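Local coordinates for protein endoglucanase (Ruminococcus champanellensis, PDB 6WQV) that probably hydrolyses beta-glucan chains such as cellulose, as a broad-specificity family 5 endoglucanase, and holds cellotriose in its cleft, at residues 75-80 / 319-324. Numbering follows the deposited sequence.
Sequences RVPVSW and IWWDNN. With GLC (alpha-D-glucopyranose), chain E; BGC (beta-D-glucopyranose), chain B.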
loop_
_atom_site.group_PDB
_atom_site.type_symbol
_atom_site.label_atom_id
_atom_site.label_comp_id
_atom_site.label_asym_id
_atom_site.label_seq_id
_atom_site.Cartn_x
_atom_site.Cartn_y
_atom_site.Cartn_z
ATOM N N ARG A 75 -6.244 -0.773 3.271
ATOM C CA ARG A 75 -5.550 -0.211 2.122
ATOM C C ARG A 75 -6.210 -0.763 0.867
ATOM O O ARG A 75 -6.399 -1.982 0.738
ATOM C CB ARG A 75 -4.068 -0.565 2.157
ATOM C CG ARG A 75 -3.259 -0.025 0.959
ATOM C CD ARG A 75 -1.818 -0.002 1.351
ATOM N NE ARG A 75 -0.807 0.429 0.381
ATOM C CZ ARG A 75 -0.170 -0.380 -0.455
ATOM N NH1 ARG A 75 -0.469 -1.666 -0.529
ATOM N NH2 ARG A 75 0.787 0.123 -1.230
ATOM N N VAL A 76 -6.618 0.143 -0.017
ATOM C CA VAL A 76 -7.293 -0.185 -1.269
ATOM C C VAL A 76 -6.317 0.086 -2.410
ATOM O O VAL A 76 -6.288 1.211 -2.947
ATOM C CB VAL A 76 -8.598 0.606 -1.429
ATOM C CG1 VAL A 76 -9.288 0.262 -2.739
ATOM C CG2 VAL A 76 -9.532 0.329 -0.264
ATOM N N PRO A 77 -5.501 -0.889 -2.798
ATOM C CA PRO A 77 -4.603 -0.681 -3.945
ATOM C C PRO A 77 -5.413 -0.609 -5.226
ATOM O O PRO A 77 -6.293 -1.442 -5.468
ATOM C CB PRO A 77 -3.697 -1.913 -3.920
ATOM C CG PRO A 77 -4.526 -2.984 -3.273
ATOM C CD PRO A 77 -5.401 -2.261 -2.263
ATOM N N VAL A 78 -5.128 0.389 -6.052
ATOM C CA VAL A 78 -5.856 0.592 -7.292
ATOM C C VAL A 78 -4.870 0.779 -8.426
ATOM O O VAL A 78 -4.013 1.672 -8.373
ATOM C CB VAL A 78 -6.802 1.800 -7.225
ATOM C CG1 VAL A 78 -7.520 1.975 -8.564
ATOM C CG2 VAL A 78 -7.786 1.664 -6.081
ATOM N N SER A 79 -5.001 -0.030 -9.465
ATOM C CA SER A 79 -4.266 0.177 -10.704
ATOM C C SER A 79 -5.168 0.932 -11.664
ATOM O O SER A 79 -6.271 0.477 -11.981
ATOM C CB SER A 79 -3.792 -1.145 -11.293
ATOM O OG SER A 79 -2.836 -1.735 -10.428
ATOM N N TRP A 80 -4.714 2.110 -12.083
ATOM C CA TRP A 80 -5.494 2.991 -12.940
ATOM C C TRP A 80 -5.135 2.871 -14.411
ATOM O O TRP A 80 -5.908 3.326 -15.259
ATOM C CB TRP A 80 -5.294 4.440 -12.473
ATOM C CG TRP A 80 -5.638 4.652 -11.016
ATOM C CD1 TRP A 80 -4.828 4.425 -9.937
ATOM C CD2 TRP A 80 -6.890 5.126 -10.486
ATOM N NE1 TRP A 80 -5.493 4.739 -8.772
ATOM C CE2 TRP A 80 -6.755 5.164 -9.081
ATOM C CE3 TRP A 80 -8.104 5.518 -11.060
ATOM C CZ2 TRP A 80 -7.796 5.575 -8.243
ATOM C CZ3 TRP A 80 -9.133 5.935 -10.223
ATOM C CH2 TRP A 80 -8.968 5.967 -8.833
ATOM N N ILE A 319 0.152 -3.508 7.889
ATOM C CA ILE A 319 -1.007 -3.770 7.030
ATOM C C ILE A 319 -0.768 -5.069 6.262
ATOM O O ILE A 319 0.105 -5.135 5.391
ATOM C CB ILE A 319 -1.289 -2.602 6.066
ATOM C CG1 ILE A 319 -1.323 -1.271 6.818
ATOM C CG2 ILE A 319 -2.605 -2.830 5.335
ATOM C CD1 ILE A 319 -1.791 -0.078 5.973
ATOM N N TRP A 320 -1.577 -6.091 6.560
ATOM C CA TRP A 320 -1.424 -7.402 5.933
ATOM C C TRP A 320 -1.816 -7.341 4.458
ATOM O O TRP A 320 -2.815 -6.716 4.095
ATOM C CB TRP A 320 -2.309 -8.444 6.663
ATOM C CG TRP A 320 -2.232 -9.822 6.034
ATOM C CD1 TRP A 320 -2.949 -10.284 4.965
ATOM C CD2 TRP A 320 -1.357 -10.889 6.416
ATOM N NE1 TRP A 320 -2.565 -11.570 4.653
ATOM C CE2 TRP A 320 -1.603 -11.969 5.538
ATOM C CE3 TRP A 320 -0.403 -11.039 7.421
ATOM C CZ2 TRP A 320 -0.913 -13.172 5.635
ATOM C CZ3 TRP A 320 0.275 -12.233 7.520
ATOM C CH2 TRP A 320 0.015 -13.287 6.630
ATOM N N TRP A 321 -1.055 -8.024 3.604
ATOM C CA TRP A 321 -1.376 -8.134 2.182
ATOM C C TRP A 321 -2.244 -9.374 1.961
ATOM O O TRP A 321 -1.746 -10.497 2.048
ATOM C CB TRP A 321 -0.099 -8.226 1.349
ATOM C CG TRP A 321 -0.365 -8.425 -0.101
ATOM C CD1 TRP A 321 -0.205 -9.570 -0.825
ATOM C CD2 TRP A 321 -0.850 -7.441 -1.016
ATOM N NE1 TRP A 321 -0.568 -9.364 -2.132
ATOM C CE2 TRP A 321 -0.965 -8.060 -2.280
ATOM C CE3 TRP A 321 -1.197 -6.092 -0.898
ATOM C CZ2 TRP A 321 -1.419 -7.381 -3.399
ATOM C CZ3 TRP A 321 -1.642 -5.417 -2.012
ATOM C CH2 TRP A 321 -1.745 -6.056 -3.253
ATOM N N ASP A 322 -3.538 -9.183 1.669
ATOM C CA ASP A 322 -4.479 -10.298 1.508
ATOM C C ASP A 322 -4.920 -10.372 0.047
ATOM O O ASP A 322 -5.754 -9.577 -0.405
ATOM C CB ASP A 322 -5.691 -10.142 2.431
ATOM C CG ASP A 322 -6.493 -11.418 2.555
ATOM O OD1 ASP A 322 -6.474 -12.217 1.601
ATOM O OD2 ASP A 322 -7.153 -11.604 3.602
ATOM N N ASN A 323 -4.383 -11.345 -0.689
ATOM C CA ASN A 323 -4.746 -11.525 -2.085
ATOM C C ASN A 323 -5.748 -12.650 -2.304
ATOM O O ASN A 323 -5.940 -13.082 -3.444
ATOM C CB ASN A 323 -3.507 -11.736 -2.965
ATOM C CG ASN A 323 -2.798 -13.038 -2.687
ATOM O OD1 ASN A 323 -3.161 -13.792 -1.774
ATOM N ND2 ASN A 323 -1.775 -13.325 -3.484
ATOM N N ASN A 324 -6.393 -13.138 -1.241
ATOM C CA ASN A 324 -7.497 -14.088 -1.363
ATOM C C ASN A 324 -7.066 -15.406 -2.015
ATOM O O ASN A 324 -7.884 -16.100 -2.608
ATOM C CB ASN A 324 -8.682 -13.464 -2.115
ATOM C CG ASN A 324 -9.961 -14.262 -1.976
ATOM O OD1 ASN A 324 -10.313 -14.688 -0.883
ATOM N ND2 ASN A 324 -10.662 -14.458 -3.086
HETATM C C1 GLC E . 4.393 -5.790 -3.490
HETATM C C2 GLC E . 3.160 -5.429 -4.296
HETATM C C3 GLC E . 2.012 -6.344 -4.318
HETATM C C4 GLC E . 2.472 -7.772 -4.489
HETATM C C5 GLC E . 3.343 -8.092 -3.297
HETATM C C6 GLC E . 3.729 -9.555 -3.167
HETATM O O1 GLC E . 4.449 -5.336 -2.202
HETATM O O2 GLC E . 2.781 -4.075 -3.903
HETATM O O3 GLC E . 1.166 -5.946 -5.461
HETATM O O4 GLC E . 1.326 -8.626 -4.574
HETATM O O5 GLC E . 4.594 -7.301 -3.398
HETATM O O6 GLC E . 4.490 -9.967 -4.218
HETATM C C2 BGC B . 0.477 -10.662 -5.426
HETATM C C3 BGC B . 0.557 -11.612 -6.577
HETATM C C4 BGC B . 0.439 -10.915 -7.908
HETATM C C5 BGC B . 1.457 -9.803 -8.039
HETATM C C6 BGC B . 1.321 -8.945 -9.256
HETATM C C1 BGC B . 1.504 -9.545 -5.552
HETATM O O2 BGC B . 0.681 -11.361 -4.174
HETATM O O3 BGC B . -0.519 -12.606 -6.438
HETATM O O4 BGC B . 0.744 -11.861 -8.999
HETATM O O5 BGC B . 1.329 -8.881 -6.876
HETATM O O6 BGC B . 2.451 -8.073 -9.361
#
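Arg75 starts against Ile319: its CB lies 4.2 Å from Ile319 CG2, the branch set anti to that residue's backbone N. From there the arginine chain runs extended, CG anti to its own N (chi1 179°), and carries the guanidinium inward. NE makes a salt bridge with Glu160, NH2 hydrogen-bonds Asn163 OD1, and NH1 hydrogen-bonds both Asn28 OD1 and Gln288 OE1, so every nitrogen of the group has a partner and its rotation is fixed. NH1 also passes 4.2 Å from Trp321 CZ3, which sits at the guanidinium edge, near its plane. Strands 73-76 and 318-322 are the second and eighth of the parallel TIM barrel, each beside strand 26-29, and this contact lies in the barrel interior, next to the sugar site. Pro77 CG reaches the same Trp321 CZ3 obliquely at 4.0 Å. GLC C3 lies over one indole face, 3.7 Å above the plane and offset toward the rim, while Trp321 NE1 donates to BGC O2 (3.1 Å, 148°). Asn323 ND2 adds a weak bond to BGC O2 and another to BGC O3 at 3.3 Å. With an alanine here in place of Trp321, GLC C3 is likely to lose the indole face beside it and BGC O2 the indole N-H as donor.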